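PDB 4BPS: FKBO from Streptomyces hygroscopicus, which catalyses the hydrolysis of chorismate to pyruvate and a trans-configured dihydroxycyclohexadiene carboxylic acid, a step in the biosynthesis of the immunosuppressants FK506 and FK520. Local coordinates for residues 76-81 against 93-98; 198-203 against 229-234; 202-207 against 271-276; 298-303 against 323-328. All blocks are in the same frame, centred on the assembly; numbering follows the deposited sequence. Where two conformers were deposited one is given.

Contact 1 (76-81 against 93-98)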
loop_
_atom_site.group_PDB
_atom_site.type_symbol
_atom_site.label_atom_id
_atom_site.label_comp_id
_atom_site.label_asym_id
_atom_site.label_seq_id
_atom_site.Cartn_x
_atom_site.Cartn_y
_atom_site.Cartn_z
ATOM N N TRP A 76 8.674 -7.308 4.974
ATOM C CA TRP A 76 8.626 -7.897 3.641
ATOM C C TRP A 76 9.803 -8.845 3.464
ATOM O O TRP A 76 10.931 -8.570 3.906
ATOM C CB TRP A 76 8.567 -6.800 2.574
ATOM C CG TRP A 76 7.192 -6.243 2.563
ATOM C CD1 TRP A 76 6.738 -5.159 3.253
ATOM C CD2 TRP A 76 6.059 -6.842 1.938
ATOM N NE1 TRP A 76 5.367 -5.031 3.068
ATOM C CE2 TRP A 76 4.935 -6.064 2.266
ATOM C CE3 TRP A 76 5.888 -7.967 1.126
ATOM C CZ2 TRP A 76 3.656 -6.369 1.795
ATOM C CZ3 TRP A 76 4.620 -8.263 0.656
ATOM C CH2 TRP A 76 3.523 -7.471 0.989
ATOM N N HIS A 77 9.509 -9.957 2.811
ATOM C CA HIS A 77 10.430 -11.066 2.593
ATOM C C HIS A 77 10.413 -11.473 1.126
ATOM O O HIS A 77 9.413 -11.257 0.423
ATOM C CB HIS A 77 9.942 -12.295 3.364
ATOM C CG HIS A 77 9.997 -12.168 4.850
ATOM N ND1 HIS A 77 10.951 -12.816 5.601
ATOM C CD2 HIS A 77 9.197 -11.516 5.735
ATOM C CE1 HIS A 77 10.740 -12.561 6.887
ATOM N NE2 HIS A 77 9.696 -11.762 6.989
ATOM N N ALA A 78 11.475 -12.136 0.685
ATOM C CA ALA A 78 11.391 -12.892 -0.568
ATOM C C ALA A 78 12.356 -14.062 -0.482
ATOM O O ALA A 78 11.939 -15.177 -0.204
ATOM C CB ALA A 78 11.677 -11.986 -1.780
ATOM N N GLN A 79 13.625 -13.799 -0.734
ATOM C CA GLN A 79 14.691 -14.741 -0.433
ATOM C C GLN A 79 15.904 -13.890 -0.098
ATOM O O GLN A 79 15.802 -12.661 -0.069
ATOM C CB GLN A 79 14.939 -15.713 -1.583
ATOM C CG GLN A 79 15.441 -15.113 -2.857
ATOM C CD GLN A 79 15.243 -16.071 -4.047
ATOM O OE1 GLN A 79 14.332 -15.867 -4.861
ATOM N NE2 GLN A 79 16.110 -17.071 -4.178
ATOM N N ARG A 80 17.039 -14.523 0.190
ATOM C CA ARG A 80 18.216 -13.782 0.598
ATOM C C ARG A 80 18.517 -12.623 -0.354
ATOM O O ARG A 80 18.760 -12.851 -1.525
ATOM C CB ARG A 80 19.392 -14.769 0.620
ATOM C CG ARG A 80 20.737 -14.135 0.934
ATOM C CD ARG A 80 21.883 -15.169 0.997
ATOM N NE ARG A 80 21.927 -16.103 -0.146
ATOM C CZ ARG A 80 22.470 -15.823 -1.336
ATOM N NH1 ARG A 80 23.035 -14.648 -1.556
ATOM N NH2 ARG A 80 22.482 -16.735 -2.308
ATOM N N PRO A 81 18.525 -11.380 0.142
ATOM C CA PRO A 81 18.842 -10.293 -0.782
ATOM C C PRO A 81 20.285 -10.389 -1.255
ATOM O O PRO A 81 21.199 -10.743 -0.490
ATOM C CB PRO A 81 18.641 -9.040 0.069
ATOM C CG PRO A 81 17.583 -9.464 1.085
ATOM C CD PRO A 81 17.973 -10.875 1.413
ATOM N N ALA A 93 16.585 -2.948 -1.172
ATOM C CA ALA A 93 17.210 -4.268 -1.169
ATOM C C ALA A 93 16.617 -5.042 -2.328
ATOM O O ALA A 93 15.410 -4.930 -2.597
ATOM C CB ALA A 93 16.928 -5.010 0.141
ATOM N N ARG A 94 17.442 -5.847 -2.999
ATOM C CA ARG A 94 16.953 -6.624 -4.135
ATOM C C ARG A 94 17.396 -8.072 -4.000
ATOM O O ARG A 94 18.493 -8.369 -3.487
ATOM C CB ARG A 94 17.478 -6.042 -5.465
ATOM C CG ARG A 94 18.972 -6.240 -5.707
ATOM C CD ARG A 94 19.466 -5.449 -6.959
ATOM N NE ARG A 94 20.870 -5.780 -7.235
ATOM C CZ ARG A 94 21.277 -6.872 -7.891
ATOM N NH1 ARG A 94 20.392 -7.712 -8.409
ATOM N NH2 ARG A 94 22.573 -7.144 -8.023
ATOM N N THR A 95 16.536 -8.964 -4.481
ATOM C CA THR A 95 16.952 -10.300 -4.885
ATOM C C THR A 95 17.186 -10.234 -6.389
ATOM O O THR A 95 16.998 -9.188 -6.997
ATOM C CB THR A 95 15.887 -11.335 -4.562
ATOM O OG1 THR A 95 14.737 -11.083 -5.378
ATOM C CG2 THR A 95 15.523 -11.301 -3.075
ATOM N N ASP A 96 17.599 -11.316 -7.045
ATOM C CA ASP A 96 17.725 -11.226 -8.487
ATOM C C ASP A 96 16.389 -10.939 -9.173
ATOM O O ASP A 96 16.376 -10.274 -10.220
ATOM C CB ASP A 96 18.404 -12.459 -9.062
ATOM C CG ASP A 96 19.909 -12.468 -8.778
ATOM O OD1 ASP A 96 20.525 -11.385 -8.635
ATOM O OD2 ASP A 96 20.505 -13.562 -8.722
ATOM N N ALA A 97 15.270 -11.338 -8.560
ATOM C CA ALA A 97 13.959 -11.195 -9.195
ATOM C C ALA A 97 13.089 -10.038 -8.699
ATOM O O ALA A 97 12.187 -9.618 -9.442
ATOM C CB ALA A 97 13.178 -12.504 -9.061
ATOM N N TYR A 98 13.310 -9.545 -7.469
ATOM C CA TYR A 98 12.419 -8.540 -6.879
ATOM C C TYR A 98 13.204 -7.469 -6.127
ATOM O O TYR A 98 14.335 -7.684 -5.693
ATOM C CB TYR A 98 11.386 -9.187 -5.936
ATOM C CG TYR A 98 10.539 -10.213 -6.643
ATOM C CD1 TYR A 98 9.486 -9.820 -7.482
ATOM C CD2 TYR A 98 10.793 -11.579 -6.518
ATOM C CE1 TYR A 98 8.729 -10.783 -8.167
ATOM C CE2 TYR A 98 10.037 -12.522 -7.199
ATOM C CZ TYR A 98 9.001 -12.120 -8.004
ATOM O OH TYR A 98 8.225 -13.033 -8.698
HETATM O O HOH W 1 13.210 -13.341 -4.998
HETATM O O HOH W 2 15.535 -13.954 -6.958
#
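Thr95 meets Gln79 side chain to side chain, the two crossing at about a right angle, and its methyl and hydroxyl branches do separate work. The methyl CG2 faces 76-81: it lies 3.3 Å from the carbonyl O of Gln79 and 3.8 Å from Gln79 CG, while CB of Ala78 comes within 4.1 Å of the same methyl. With chi1 of Thr95 at 67°, OG1 sits between the backbone N and the carbonyl carbon, over its own turn, where it accepts a hydrogen bond from Tyr98 N at 3.0 Å and another from Ala97 N at 3.2 Å. Thr95 OG1 also donates to water 1, and that water donates to Gln79 OE1, bridging the segments without any direct hydrogen bond between them. A second water donates to Gln79 OE1 and accepts weakly from Ala97 N. The amide of Gln79 is anchored further by the N-terminal region, OE1 accepting from Thr18 N and NE2 donating to Ser16 O. On the other flank, Pro81 packs by its CA against the carbonyl O of Arg94 at 3.3 Å, and its CB approaches Ala93 CB at 4.4 Å; Leu39 of strand 38-44 touches both side chains. The contact joins the loop leaving strand 72-77 of one sheet to the connection between strands 90-94 and 98-105 of another. The two bonds to Thr95 OG1 define an ST turn and ST motif within this connection.

Contact 2 (198-203 against 229-234)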
loop_
_atom_site.group_PDB
_atom_site.type_symbol
_atom_site.label_atom_id
_atom_site.label_comp_id
_atom_site.label_asym_id
_atom_site.label_seq_id
_atom_site.Cartn_x
_atom_site.Cartn_y
_atom_site.Cartn_z
ATOM N N GLY A 198 10.978 -8.761 -13.987
ATOM C CA GLY A 198 10.216 -9.067 -15.174
ATOM C C GLY A 198 9.105 -10.009 -14.807
ATOM O O GLY A 198 8.582 -9.982 -13.688
ATOM N N GLY A 199 8.717 -10.849 -15.750
ATOM C CA GLY A 199 7.678 -11.820 -15.470
ATOM C C GLY A 199 6.279 -11.242 -15.443
ATOM O O GLY A 199 5.978 -10.228 -16.090
ATOM N N VAL A 200 5.415 -11.906 -14.694
ATOM C CA VAL A 200 3.990 -11.639 -14.722
ATOM C C VAL A 200 3.631 -10.583 -13.678
ATOM O O VAL A 200 3.923 -10.759 -12.488
ATOM C CB VAL A 200 3.216 -12.929 -14.399
ATOM C CG1 VAL A 200 1.709 -12.678 -14.451
ATOM C CG2 VAL A 200 3.625 -14.050 -15.353
ATOM N N ARG A 201 2.991 -9.506 -14.123
ATOM C CA ARG A 201 2.492 -8.471 -13.232
ATOM C C ARG A 201 1.191 -8.013 -13.869
ATOM O O ARG A 201 1.190 -7.331 -14.900
ATOM C CB ARG A 201 3.499 -7.320 -13.094
ATOM C CG ARG A 201 3.116 -6.240 -12.053
ATOM C CD ARG A 201 2.057 -5.207 -12.547
ATOM N NE ARG A 201 2.246 -4.685 -13.925
ATOM C CZ ARG A 201 3.066 -3.681 -14.233
ATOM N NH1 ARG A 201 3.719 -3.043 -13.249
ATOM N NH2 ARG A 201 3.181 -3.198 -15.488
ATOM N N ILE A 202 0.070 -8.448 -13.292
ATOM C CA ILE A 202 -1.257 -8.195 -13.869
ATOM C C ILE A 202 -2.026 -7.270 -12.943
ATOM O O ILE A 202 -2.321 -7.616 -11.803
ATOM C CB ILE A 202 -2.037 -9.511 -14.069
ATOM C CG1 ILE A 202 -1.307 -10.450 -15.041
ATOM C CG2 ILE A 202 -3.451 -9.204 -14.590
ATOM C CD1 ILE A 202 -1.843 -11.884 -15.027
ATOM N N ASN A 203 -2.340 -6.077 -13.424
ATOM C CA ASN A 203 -3.130 -5.131 -12.634
ATOM C C ASN A 203 -4.604 -5.432 -12.841
ATOM O O ASN A 203 -5.056 -5.696 -13.963
ATOM C CB ASN A 203 -2.754 -3.707 -13.004
ATOM C CG ASN A 203 -1.356 -3.360 -12.545
ATOM O OD1 ASN A 203 -0.897 -3.845 -11.518
ATOM N ND2 ASN A 203 -0.667 -2.530 -13.315
ATOM N N ALA A 229 -6.047 -4.307 -7.433
ATOM C CA ALA A 229 -5.211 -5.424 -6.929
ATOM C C ALA A 229 -4.151 -5.685 -8.002
ATOM O O ALA A 229 -4.291 -5.196 -9.143
ATOM C CB ALA A 229 -6.058 -6.663 -6.687
ATOM N N THR A 230 -3.112 -6.444 -7.654
ATOM C CA THR A 230 -2.103 -6.844 -8.611
ATOM C C THR A 230 -1.740 -8.294 -8.353
ATOM O O THR A 230 -1.467 -8.672 -7.203
ATOM C CB THR A 230 -0.825 -5.980 -8.467
ATOM O OG1 THR A 230 -1.169 -4.614 -8.769
ATOM C CG2 THR A 230 0.298 -6.445 -9.389
ATOM N N TRP A 231 -1.746 -9.100 -9.414
ATOM C CA TRP A 231 -1.200 -10.456 -9.372
ATOM C C TRP A 231 0.264 -10.385 -9.796
ATOM O O TRP A 231 0.570 -9.857 -10.872
ATOM C CB TRP A 231 -1.968 -11.401 -10.319
ATOM C CG TRP A 231 -1.288 -12.739 -10.337
ATOM C CD1 TRP A 231 -0.246 -13.136 -11.146
ATOM C CD2 TRP A 231 -1.498 -13.817 -9.419
ATOM N NE1 TRP A 231 0.175 -14.415 -10.797
ATOM C CE2 TRP A 231 -0.578 -14.850 -9.739
ATOM C CE3 TRP A 231 -2.386 -14.015 -8.362
ATOM C CZ2 TRP A 231 -0.538 -16.050 -9.036
ATOM C CZ3 TRP A 231 -2.330 -15.202 -7.660
ATOM C CH2 TRP A 231 -1.427 -16.201 -8.008
ATOM N N LEU A 232 1.147 -10.951 -8.980
ATOM C CA LEU A 232 2.585 -10.905 -9.257
ATOM C C LEU A 232 3.159 -12.305 -9.237
ATOM O O LEU A 232 3.049 -13.006 -8.224
ATOM C CB LEU A 232 3.340 -10.063 -8.221
ATOM C CG LEU A 232 4.790 -9.708 -8.588
ATOM C CD1 LEU A 232 4.816 -8.663 -9.679
ATOM C CD2 LEU A 232 5.573 -9.261 -7.351
ATOM N N GLY A 233 3.845 -12.704 -10.314
ATOM C CA GLY A 233 4.612 -13.941 -10.286
ATOM C C GLY A 233 3.949 -15.080 -11.023
ATOM O O GLY A 233 2.906 -14.939 -11.649
ATOM N N PRO A 234 4.588 -16.251 -10.973
ATOM C CA PRO A 234 4.100 -17.410 -11.714
ATOM C C PRO A 234 2.786 -17.922 -11.131
ATOM O O PRO A 234 2.433 -17.626 -9.980
ATOM C CB PRO A 234 5.224 -18.449 -11.530
ATOM C CG PRO A 234 5.993 -18.010 -10.364
ATOM C CD PRO A 234 5.837 -16.521 -10.246
#
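Val200, Arg201, Ile202 and Asn203 meet residues 230-233 as antiparallel neighbours in a mixed beta-sheet of the chorismatase, pairing strand 201-204 with strand 229-232. The short axes are 4.6 Å apart with directions 162° from each other. Ile202 and Trp231 form the hydrogen-bonded pair: Ile202 N donates to Trp231 O at 2.8 Å, and Trp231 N donates back to Ile202 O. Arg201 with Leu232 and Asn203 with Thr230 are the flanking non-hydrogen-bonded pairs. Beyond the strand, Gly233 N reaches Val200 O; at the backbone angles of Gly233 (phi 104°, psi -177°) a side chain would collide with the carbonyl O before it and with Pro234 CD.

Arg201, Asn203, Thr230 and Leu232 share one face. Arg201 kinks twice, about its CB-CG and CG-CD bonds, its CG lying 3.8 Å from Leu232 CD1 and its CD against Thr230 CG2, while NH1 donates to Leu134 O. Asn203 and Thr230 run alongside each other; Thr230 OG1 donates to Asn203 OD1 at 2.9 Å and also bonds with Ala178 N. Ala229 directly follows the substrate-binding Arg228.

The opposite face carries Ile202 and Trp231, whose CB atoms approach to 4.2 Å. The indole is pinned at its nitrogen: Trp231 NE1 donates to Gly233 O from above the carbonyl plane, and Val200 CG1 meets the ring edge at CD1, 3.9 Å away and near the ring plane.

Contact 3 (202-207 against 271-276)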
loop_
_atom_site.group_PDB
_atom_site.type_symbol
_atom_site.label_atom_id
_atom_site.label_comp_id
_atom_site.label_asym_id
_atom_site.label_seq_id
_atom_site.Cartn_x
_atom_site.Cartn_y
_atom_site.Cartn_z
ATOM N N ILE A 202 0.070 -8.448 -13.292
ATOM C CA ILE A 202 -1.257 -8.195 -13.869
ATOM C C ILE A 202 -2.026 -7.270 -12.943
ATOM O O ILE A 202 -2.321 -7.616 -11.803
ATOM C CB ILE A 202 -2.037 -9.511 -14.069
ATOM C CG1 ILE A 202 -1.307 -10.450 -15.041
ATOM C CG2 ILE A 202 -3.451 -9.204 -14.590
ATOM C CD1 ILE A 202 -1.843 -11.884 -15.027
ATOM N N ASN A 203 -2.340 -6.077 -13.424
ATOM C CA ASN A 203 -3.130 -5.131 -12.634
ATOM C C ASN A 203 -4.604 -5.432 -12.841
ATOM O O ASN A 203 -5.056 -5.696 -13.963
ATOM C CB ASN A 203 -2.754 -3.707 -13.004
ATOM C CG ASN A 203 -1.356 -3.360 -12.545
ATOM O OD1 ASN A 203 -0.897 -3.845 -11.518
ATOM N ND2 ASN A 203 -0.667 -2.530 -13.315
ATOM N N ILE A 204 -5.349 -5.386 -11.744
ATOM C CA ILE A 204 -6.722 -5.852 -11.696
ATOM C C ILE A 204 -7.635 -4.729 -11.245
ATOM O O ILE A 204 -7.361 -4.043 -10.245
ATOM C CB ILE A 204 -6.823 -7.065 -10.723
ATOM C CG1 ILE A 204 -5.916 -8.199 -11.237
ATOM C CG2 ILE A 204 -8.259 -7.537 -10.592
ATOM C CD1 ILE A 204 -5.477 -9.189 -10.149
ATOM N N GLU A 205 -8.737 -4.566 -11.979
ATOM C CA GLU A 205 -9.785 -3.607 -11.615
ATOM C C GLU A 205 -10.959 -4.321 -10.935
ATOM O O GLU A 205 -11.031 -5.557 -10.925
ATOM C CB GLU A 205 -10.267 -2.823 -12.844
ATOM C CG GLU A 205 -9.179 -1.944 -13.439
ATOM C CD GLU A 205 -8.678 -0.892 -12.457
ATOM O OE1 GLU A 205 -9.457 0.020 -12.070
ATOM O OE2 GLU A 205 -7.501 -0.991 -12.034
ATOM N N ASN A 206 -11.875 -3.531 -10.376
ATOM C CA ASN A 206 -13.074 -4.022 -9.665
ATOM C C ASN A 206 -14.271 -3.634 -10.505
ATOM O O ASN A 206 -14.467 -2.464 -10.741
ATOM C CB ASN A 206 -13.166 -3.295 -8.299
ATOM C CG ASN A 206 -14.457 -3.581 -7.484
ATOM O OD1 ASN A 206 -15.531 -3.882 -8.008
ATOM N ND2 ASN A 206 -14.323 -3.453 -6.159
ATOM N N PRO A 207 -15.107 -4.588 -10.943
ATOM C CA PRO A 207 -16.198 -4.256 -11.884
ATOM C C PRO A 207 -17.291 -3.252 -11.484
ATOM O O PRO A 207 -18.072 -2.790 -12.331
ATOM C CB PRO A 207 -16.888 -5.617 -12.084
ATOM C CG PRO A 207 -15.994 -6.612 -11.697
ATOM C CD PRO A 207 -15.000 -6.041 -10.729
ATOM N N ALA A 271 -13.805 -8.787 -1.731
ATOM C CA ALA A 271 -14.251 -10.110 -2.187
ATOM C C ALA A 271 -14.506 -10.103 -3.682
ATOM O O ALA A 271 -14.203 -11.076 -4.366
ATOM C CB ALA A 271 -15.493 -10.548 -1.431
ATOM N N ARG A 272 -15.030 -9.004 -4.210
ATOM C CA ARG A 272 -15.328 -8.954 -5.640
ATOM C C ARG A 272 -14.038 -8.952 -6.455
ATOM O O ARG A 272 -13.940 -9.632 -7.478
ATOM C CB ARG A 272 -16.183 -7.737 -5.992
ATOM C CG ARG A 272 -16.765 -7.867 -7.392
ATOM C CD ARG A 272 -17.572 -6.664 -7.850
ATOM N NE ARG A 272 -18.567 -6.359 -6.843
ATOM C CZ ARG A 272 -18.457 -5.373 -5.967
ATOM N NH1 ARG A 272 -19.375 -5.222 -5.027
ATOM N NH2 ARG A 272 -17.437 -4.531 -6.019
ATOM N N VAL A 273 -13.042 -8.196 -6.011
ATOM C CA VAL A 273 -11.805 -8.047 -6.746
ATOM C C VAL A 273 -11.089 -9.383 -6.889
ATOM O O VAL A 273 -10.499 -9.689 -7.921
ATOM C CB VAL A 273 -10.908 -7.031 -6.023
ATOM C CG1 VAL A 273 -9.481 -7.115 -6.505
ATOM C CG2 VAL A 273 -11.456 -5.644 -6.237
ATOM N N ILE A 274 -11.119 -10.174 -5.812
ATOM C CA ILE A 274 -10.380 -11.447 -5.772
ATOM C C ILE A 274 -11.218 -12.664 -6.183
ATOM O O ILE A 274 -10.706 -13.786 -6.174
ATOM C CB ILE A 274 -9.743 -11.687 -4.373
ATOM C CG1 ILE A 274 -10.825 -12.045 -3.330
ATOM C CG2 ILE A 274 -8.888 -10.479 -3.979
ATOM C CD1 ILE A 274 -10.307 -12.265 -1.908
ATOM N N GLY A 275 -12.475 -12.450 -6.558
ATOM C CA GLY A 275 -13.369 -13.544 -6.887
ATOM C C GLY A 275 -13.017 -14.214 -8.192
ATOM O O GLY A 275 -12.424 -13.604 -9.076
ATOM N N ALA A 276 -13.422 -15.473 -8.307
ATOM C CA ALA A 276 -13.086 -16.321 -9.441
ATOM C C ALA A 276 -13.348 -15.654 -10.789
ATOM O O ALA A 276 -12.473 -15.696 -11.659
ATOM C CB ALA A 276 -13.853 -17.643 -9.358
#
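The amide of Asn206 and the guanidinium of Arg272 meet with their planes 42° apart, neither laid flat on the other. The amide comes to the guanidinium edge, where Arg272 NH2 donates to Asn206 OD1 at 2.8 Å with an N-H...O angle of 151°. This bond runs in the amide plane onto a lone pair of OD1. Behind the amide, Val273 CG2, in the conformer given, packs on Asn206 CB at 3.6 Å; the two side chains cross at about a right angle. Asn206 CG is anti to the backbone N (chi1 174°), beside the carbonyl carbon. The methylenes of Arg272 and the Pro207 ring pass with opposite headings, Arg272 CD 3.9 Å from Pro207 CD. Deeper in, Ile204 CG2 reaches Val273 O at 4.1 Å, fastening the end of strand 201-204 to helix 259-274.

Asn269 joins the polar cluster, its OD1 accepting from both Arg272 NH2 and Asn206 ND2, while Asn206 OD1 also accepts from Ala208 N. An alanine in place of Arg272 would probably leave Asn206 OD1 without its guanidinium donor and open a gap beside Pro207. Asn206 side-chain atoms lie about 4 Å from those of substrate-binding Arg228, consistent with a second-shell position behind the pocket. With OD1 accepting and ND2 donating, the buried amide is probably held in one orientation, and the NH2 end of the arginine charge is probably offset by two neutral amide oxygens, Asn206 OD1 and Asn269 OD1.

Contact 4 (298-303 against 323-328)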
loop_
_atom_site.group_PDB
_atom_site.type_symbol
_atom_site.label_atom_id
_atom_site.label_comp_id
_atom_site.label_asym_id
_atom_site.label_seq_id
_atom_site.Cartn_x
_atom_site.Cartn_y
_atom_site.Cartn_z
ATOM N N VAL A 298 -6.168 -2.663 8.681
ATOM C CA VAL A 298 -7.491 -2.068 8.708
ATOM C C VAL A 298 -7.325 -0.662 9.308
ATOM O O VAL A 298 -6.996 -0.538 10.487
ATOM C CB VAL A 298 -8.466 -2.933 9.549
ATOM C CG1 VAL A 298 -9.848 -2.271 9.588
ATOM C CG2 VAL A 298 -8.561 -4.342 8.983
ATOM N N TYR A 299 -7.499 0.354 8.466
ATOM C CA TYR A 299 -7.315 1.732 8.880
ATOM C C TYR A 299 -8.653 2.299 9.278
ATOM O O TYR A 299 -9.624 2.154 8.521
ATOM C CB TYR A 299 -6.759 2.531 7.714
ATOM C CG TYR A 299 -5.505 1.970 7.071
ATOM C CD1 TYR A 299 -4.256 2.102 7.682
ATOM C CD2 TYR A 299 -5.550 1.346 5.818
ATOM C CE1 TYR A 299 -3.096 1.637 7.066
ATOM C CE2 TYR A 299 -4.399 0.876 5.187
ATOM C CZ TYR A 299 -3.169 1.033 5.823
ATOM O OH TYR A 299 -2.000 0.621 5.238
ATOM N N VAL A 300 -8.722 2.916 10.462
ATOM C CA VAL A 300 -9.989 3.384 11.014
ATOM C C VAL A 300 -9.831 4.820 11.470
ATOM O O VAL A 300 -8.930 5.144 12.258
ATOM C CB VAL A 300 -10.426 2.516 12.221
ATOM C CG1 VAL A 300 -11.772 2.962 12.744
ATOM C CG2 VAL A 300 -10.482 1.016 11.813
ATOM N N ARG A 301 -10.712 5.697 10.980
ATOM C CA ARG A 301 -10.577 7.130 11.232
ATOM C C ARG A 301 -10.787 7.521 12.699
ATOM O O ARG A 301 -10.020 8.337 13.238
ATOM C CB ARG A 301 -11.564 7.895 10.341
ATOM C CG ARG A 301 -11.615 9.411 10.627
ATOM C CD ARG A 301 -12.529 10.126 9.639
ATOM N NE ARG A 301 -12.049 10.031 8.266
ATOM C CZ ARG A 301 -11.114 10.830 7.742
ATOM N NH1 ARG A 301 -10.582 11.827 8.448
ATOM N NH2 ARG A 301 -10.690 10.600 6.496
ATOM N N ARG A 302 -11.855 7.009 13.310
ATOM C CA ARG A 302 -12.224 7.391 14.677
ATOM C C ARG A 302 -11.867 6.325 15.699
ATOM O O ARG A 302 -12.177 5.146 15.505
ATOM C CB ARG A 302 -13.729 7.631 14.798
ATOM C CG ARG A 302 -14.272 8.674 13.836
ATOM C CD ARG A 302 -15.636 9.187 14.323
ATOM N NE ARG A 302 -16.572 8.087 14.559
ATOM C CZ ARG A 302 -17.765 8.203 15.147
ATOM N NH1 ARG A 302 -18.196 9.388 15.585
ATOM N NH2 ARG A 302 -18.535 7.115 15.324
ATOM N N ARG A 303 -11.218 6.723 16.796
ATOM C CA ARG A 303 -10.899 5.782 17.862
ATOM C C ARG A 303 -12.141 5.036 18.332
ATOM O O ARG A 303 -12.105 3.840 18.578
ATOM C CB ARG A 303 -10.207 6.540 19.009
ATOM C CG ARG A 303 -10.034 5.797 20.305
ATOM C CD ARG A 303 -9.281 4.530 20.136
ATOM N NE ARG A 303 -7.933 4.764 19.640
ATOM C CZ ARG A 303 -7.131 3.786 19.224
ATOM N NH1 ARG A 303 -7.565 2.511 19.232
ATOM N NH2 ARG A 303 -5.885 4.060 18.821
ATOM N N VAL A 323 -4.237 -9.673 11.381
ATOM C CA VAL A 323 -5.010 -8.459 11.149
ATOM C C VAL A 323 -4.512 -7.394 12.119
ATOM O O VAL A 323 -4.386 -7.660 13.309
ATOM C CB VAL A 323 -6.531 -8.714 11.353
ATOM C CG1 VAL A 323 -7.314 -7.465 11.079
ATOM C CG2 VAL A 323 -7.050 -9.837 10.451
ATOM N N ALA A 324 -4.157 -6.233 11.589
ATOM C CA ALA A 324 -3.700 -5.113 12.406
ATOM C C ALA A 324 -4.600 -3.921 12.166
ATOM O O ALA A 324 -4.747 -3.460 11.031
ATOM C CB ALA A 324 -2.277 -4.741 12.032
ATOM N N LEU A 325 -5.195 -3.401 13.237
ATOM C CA LEU A 325 -6.008 -2.181 13.143
ATOM C C LEU A 325 -5.134 -0.980 13.481
ATOM O O LEU A 325 -4.352 -1.026 14.426
ATOM C CB LEU A 325 -7.233 -2.245 14.066
ATOM C CG LEU A 325 -8.503 -2.824 13.414
ATOM C CD1 LEU A 325 -8.323 -4.300 13.112
ATOM C CD2 LEU A 325 -9.731 -2.594 14.271
ATOM N N LEU A 326 -5.267 0.081 12.692
ATOM C CA LEU A 326 -4.473 1.301 12.838
ATOM C C LEU A 326 -5.432 2.489 12.833
ATOM O O LEU A 326 -6.251 2.612 11.925
ATOM C CB LEU A 326 -3.467 1.412 11.693
ATOM C CG LEU A 326 -2.354 0.344 11.696
ATOM C CD1 LEU A 326 -1.624 0.337 10.350
ATOM C CD2 LEU A 326 -1.376 0.583 12.845
ATOM N N HIS A 327 -5.289 3.369 13.822
ATOM C CA HIS A 327 -6.138 4.530 13.972
ATOM C C HIS A 327 -5.529 5.684 13.187
ATOM O O HIS A 327 -4.520 6.262 13.642
ATOM C CB HIS A 327 -6.245 4.879 15.442
ATOM C CG HIS A 327 -7.009 6.125 15.688
ATOM N ND1 HIS A 327 -6.718 6.977 16.726
ATOM C CD2 HIS A 327 -8.032 6.685 14.995
ATOM C CE1 HIS A 327 -7.551 8.001 16.677
ATOM N NE2 HIS A 327 -8.352 7.851 15.635
ATOM N N THR A 328 -6.082 6.004 12.019
ATOM C CA THR A 328 -5.512 7.041 11.170
ATOM C C THR A 328 -6.547 7.449 10.112
ATOM O O THR A 328 -7.526 6.747 9.879
ATOM C CB THR A 328 -4.202 6.535 10.540
ATOM O OG1 THR A 328 -3.426 7.659 10.105
ATOM C CG2 THR A 328 -4.465 5.570 9.379
HETATM O O HOH W 3 -10.569 9.539 17.050
#
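Val298 and Leu325 run alongside each other at the apolar centre of this beta-alpha-beta unit, Val298 CB 3.8 Å from Leu325 CD1. Strands 296-300 and 323-327 run parallel, 23° apart over the short axes, and helix 306-314 connects them. The helix covers this face through Val309 against Val298 and Val300. On the other face Tyr299 CE1 touches Leu326 CD1 at 3.8 Å, and Thr328 CG2 packs against Tyr299 CD1. Tyr299 OH bonds to Glu340, and the tyrosine side chain lies about 4 Å from that of the proton acceptor Glu338.

The N-H and C=O of Val298 and then Val300 bracket the neighbouring strand in the parallel pattern: Val298 N donates to Ala324 O, Leu326 N to Val298 O at 2.9 Å, and Val300 N to Leu326 O. Thr328 N then reaches Val300 O at 3.0 Å from above the carbonyl plane.

At the polar edge the His327 ring turns its rim to the backbone, with Val300 O in its plane 3.3 Å from CD2. Its ND1 pairs with Thr66; Arg303, salt-bridged to Glu70, sets its CB over one ring face, the guanidinium plane standing 68° from the ring. An alanine in place of His327 would probably leave Thr66 without its imidazole partner and Arg303 CB without a ring to rest on. That methylene stands 4.1 Å from the His327 ring centroid, 22° off the normal, in a CH-pi contact, while Arg303 NH2 lies 3.5 Å from His327 CB.

Contacts 2 and 3 both use strand 201-204: Ile202 and Asn203 pair with strand 229-232 in contact 2, while Ile204 and the residues after it carry contact 3 to helix 259-274, and Ala229 touches Val273 between them. Contact 4 reaches the same sheet on the opposite side of the chain's centre from contact 2, their centres about 28 Å apart, and uses parallel rather than antiparallel bonding. Contact 1 belongs to other sheets and joins a loop to a strand end and the turn after it, water-bridged and without direct hydrogen bonds; it meets contact 2 where Tyr98 packs on Leu232. Contact 3 is the buried one, the others partly buried. Contacts 3 and 4 approach the substrate pocket, whereas contact 1 lies away from it.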